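Local coordinates for protein phosphosugar isomerase (Escherichia coli O6:H1, PDB 5UQI) that probably interconverts arabinose-5-phosphate and ribulose-5-phosphate, as a sugar isomerase domain enzyme of the GutQ/KpsF subfamily, and binds arabinose-5-phosphate, at residues I49-S54 / T103-A108. Numbering follows the deposited sequence.
Sequences IGVGKS and TAEILA. With A5P (arabinose-5-phosphate), chain B.
Ile-106 reaches across from the short helix 104-107 to the end of strand 46-50, and its CD1 methyl does most of the touching. With CG1 anti to its own carbonyl carbon (chi1 -56°), the longer branch runs out to the bare backbone of Gly-50, where CD1 sits 3.7 Å from CA. The same methyl has CG2 of Ile-49 at 4.1 Å and CG1 of Val-51 at 4.0 Å; one methyl at the end of the flexible ethyl arm thus touches three consecutive residues. Val-51, beta-branched, splits its two methyls: CG1 lies 4.0 Å from CB of Glu-105, the two side chains meeting at about a right angle, while CG2 lies 3.7 Å from CG2 of Thr-103. No hydrogen bond links the two segments directly; their direct contacts are apolar.

The segments belong to the SIS domain, a parallel-sheet fold in which the sugar phosphate lies beyond the strand ends. Strand 46-50 pairs with strand 93-97, and the chain then passes through a glycine-containing turn into the helix that carries Lys-53 and Ser-54. Gly-52 has a positive phi (62°), a shape glycine adopts easily, and a CB there would run into C4 of the sugar.

Polar contacts pass through the ligand. Ser-54 OG donates to phosphate O1P at 2.6 Å. Thr-103 OG1 is modelled only 2.4 Å from O3P, doubtfully short for a hydrogen bond. Thr-103 faces two ways, its methyl packing on Val-51 and its hydroxyl turned to the phosphate, with Ser-98 as a further hydroxyl partner. The backbone N-H groups of Lys-53 and Ser-54 make weak hydrogen bonds to O3, and those of Asn-99 and Ser-100 also bind the ligand.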
ATOM      1  N   ILE A  49       2.201  -1.311   7.215  1.00 11.45           N
ATOM      2  CA  ILE A  49       1.349  -1.984   8.204  1.00 11.34           C
ATOM      3  C   ILE A  49      -0.005  -2.208   7.550  1.00 13.13           C
ATOM      4  O   ILE A  49      -0.604  -1.307   6.910  1.00 13.82           O
ATOM      5  CB  ILE A  49       1.140  -1.061   9.475  1.00 12.25           C
ATOM      6  CG1 ILE A  49       2.490  -0.818  10.136  1.00 12.54           C
ATOM      7  CG2 ILE A  49       0.138  -1.740  10.421  1.00 14.15           C
ATOM      8  CD1 ILE A  49       2.385   0.024  11.443  1.00 15.21           C
ATOM      9  N   GLY A  50      -0.553  -3.430   7.731  1.00 12.58           N
ATOM     10  CA  GLY A  50      -1.885  -3.786   7.186  1.00 11.69           C
ATOM     11  C   GLY A  50      -2.328  -5.073   7.847  1.00 11.79           C
ATOM     12  O   GLY A  50      -1.555  -5.710   8.576  1.00 11.62           O
ATOM     13  N   VAL A  51      -3.599  -5.393   7.598  1.00 12.06           N
ATOM     14  CA  VAL A  51      -4.144  -6.712   7.998  1.00 12.77           C
ATOM     15  C   VAL A  51      -5.010  -7.231   6.865  1.00 12.92           C
ATOM     16  O   VAL A  51      -5.323  -6.478   5.917  1.00 14.07           O
ATOM     17  CB  VAL A  51      -5.007  -6.652   9.298  1.00 13.73           C
ATOM     18  CG1 VAL A  51      -4.157  -6.147  10.519  1.00 13.28           C
ATOM     19  CG2 VAL A  51      -6.297  -5.866   9.099  1.00 14.87           C
ATOM     20  N   GLY A  52      -5.368  -8.517   6.912  1.00 13.70           N
ATOM     21  CA  GLY A  52      -6.211  -9.034   5.794  1.00 13.58           C
ATOM     22  C   GLY A  52      -5.517  -8.953   4.440  1.00 12.66           C
ATOM     23  O   GLY A  52      -4.316  -9.038   4.357  1.00 13.63           O
ATOM     24  N   LYS A  53      -6.333  -8.789   3.389  1.00 15.46           N
ATOM     25  CA  LYS A  53      -5.733  -8.783   2.038  1.00 15.73           C
ATOM     26  C   LYS A  53      -4.879  -7.544   1.837  1.00 15.88           C
ATOM     27  O   LYS A  53      -3.826  -7.620   1.204  1.00 16.81           O
ATOM     28  CB  LYS A  53      -6.794  -8.844   0.952  1.00 18.84           C
ATOM     29  CG  LYS A  53      -7.807  -9.952   1.105  1.00 23.30           C
ATOM     30  CD  LYS A  53      -7.259 -11.353   1.223  1.00 24.48           C
ATOM     31  CE  LYS A  53      -8.436 -12.366   1.269  1.00 27.14           C
ATOM     32  NZ  LYS A  53      -9.121 -12.212   2.610  1.00 34.69           N
ATOM     33  N   SER A  54      -5.247  -6.424   2.481  1.00 16.79           N
ATOM     34  CA  SER A  54      -4.377  -5.223   2.455  1.00 18.96           C
ATOM     35  C   SER A  54      -3.014  -5.525   3.028  1.00 17.72           C
ATOM     36  O   SER A  54      -2.000  -5.015   2.499  1.00 17.33           O
ATOM     37  CB  SER A  54      -4.972  -4.086   3.340  1.00 20.73           C
ATOM     38  OG  SER A  54      -5.958  -3.505   2.652  1.00 25.09           O
ATOM     39  N   THR A 103     -10.618   0.038   9.435  1.00 19.34           N
ATOM     40  CA  THR A 103     -10.394  -1.293  10.026  1.00 21.10           C
ATOM     41  C   THR A 103      -9.951  -1.133  11.449  1.00 17.43           C
ATOM     42  O   THR A 103      -8.968  -0.474  11.683  1.00 18.36           O
ATOM     43  CB  THR A 103      -9.264  -1.954   9.186  1.00 20.99           C
ATOM     44  OG1 THR A 103      -9.695  -1.929   7.838  1.00 24.35           O
ATOM     45  CG2 THR A 103      -8.987  -3.408   9.660  1.00 24.01           C
ATOM     46  N   ALA A 104     -10.659  -1.774  12.389  1.00 19.47           N
ATOM     47  CA  ALA A 104     -10.391  -1.589  13.826  1.00 18.18           C
ATOM     48  C   ALA A 104      -8.952  -1.884  14.193  1.00 18.45           C
ATOM     49  O   ALA A 104      -8.302  -1.148  14.923  1.00 19.13           O
ATOM     50  CB  ALA A 104     -11.325  -2.432  14.676  1.00 21.19           C
ATOM     51  N   GLU A 105      -8.424  -2.983  13.625  1.00 17.94           N
ATOM     52  CA  GLU A 105      -7.052  -3.342  13.971  1.00 17.03           C
ATOM     53  C   GLU A 105      -6.026  -2.293  13.557  1.00 17.46           C
ATOM     54  O   GLU A 105      -5.005  -2.125  14.234  1.00 21.10           O
ATOM     55  CB  GLU A 105      -6.699  -4.717  13.301  1.00 17.11           C
ATOM     56  CG  GLU A 105      -7.538  -5.883  13.815  1.00 18.95           C
ATOM     57  CD  GLU A 105      -8.775  -6.152  12.971  1.00 22.99           C
ATOM     58  OE1 GLU A 105      -9.344  -5.201  12.325  1.00 21.61           O
ATOM     59  OE2 GLU A 105      -9.262  -7.289  13.023  1.00 22.22           O
ATOM     60  N   ILE A 106      -6.251  -1.582  12.457  1.00 15.90           N
ATOM     61  CA  ILE A 106      -5.307  -0.606  12.018  1.00 16.71           C
ATOM     62  C   ILE A 106      -5.477   0.671  12.831  1.00 16.92           C
ATOM     63  O   ILE A 106      -4.490   1.254  13.217  1.00 17.09           O
ATOM     64  CB  ILE A 106      -5.463  -0.310  10.495  1.00 17.11           C
ATOM     65  CG1 ILE A 106      -5.331  -1.589   9.678  1.00 18.96           C
ATOM     66  CG2 ILE A 106      -4.483   0.750  10.030  1.00 17.45           C
ATOM     67  CD1 ILE A 106      -3.909  -2.193   9.817  1.00 19.44           C
ATOM     68  N   LEU A 107      -6.723   1.043  13.100  1.00 17.41           N
ATOM     69  CA  LEU A 107      -6.864   2.274  13.937  1.00 17.72           C
ATOM     70  C   LEU A 107      -6.272   2.075  15.329  1.00 19.16           C
ATOM     71  O   LEU A 107      -5.868   3.080  15.952  1.00 18.06           O
ATOM     72  CB  LEU A 107      -8.313   2.643  14.113  1.00 18.40           C
ATOM     73  CG  LEU A 107      -9.037   2.839  12.810  1.00 17.80           C
ATOM     74  CD1 LEU A 107     -10.526   3.130  13.011  1.00 20.31           C
ATOM     75  CD2 LEU A 107      -8.497   3.942  11.931  1.00 18.95           C
ATOM     76  N   ALA A 108      -6.289   0.830  15.842  1.00 17.02           N
ATOM     77  CA  ALA A 108      -5.721   0.529  17.157  1.00 17.25           C
ATOM     78  C   ALA A 108      -4.246   0.823  17.283  1.00 16.68           C
ATOM     79  O   ALA A 108      -3.736   1.003  18.396  1.00 18.19           O
ATOM     80  CB  ALA A 108      -5.966  -0.935  17.498  1.00 17.82           C
TER
HETATM   81  C1  A5P B 201     -11.189  -8.763   4.083  1.00 33.95           C
HETATM   82  O1  A5P B 201     -11.534  -8.700   2.978  1.00 50.38           O
HETATM   83  C2  A5P B 201      -9.775  -8.508   4.342  1.00 40.17           C
HETATM   84  O2  A5P B 201      -8.899  -9.356   3.670  1.00 39.16           O
HETATM   85  C3  A5P B 201      -9.657  -7.077   4.037  1.00 36.35           C
HETATM   86  O3  A5P B 201      -8.498  -6.734   3.269  1.00 37.71           O
HETATM   87  C4  A5P B 201      -9.601  -6.714   5.499  1.00 32.00           C
HETATM   88  O4  A5P B 201     -10.896  -6.797   6.070  1.00 31.97           O
HETATM   89  C5  A5P B 201      -9.024  -5.353   5.737  1.00 33.87           C
HETATM   90  O5  A5P B 201      -9.868  -4.416   5.181  1.00 27.00           O
HETATM   91  P   A5P B 201      -9.199  -2.990   4.917  1.00 27.07           P
HETATM   92  O1P A5P B 201      -8.337  -3.047   3.644  1.00 20.62           O
HETATM   93  O2P A5P B 201     -10.508  -2.060   4.713  1.00 24.90           O
HETATM   94  O3P A5P B 201      -8.343  -2.691   6.041  1.00 26.98           O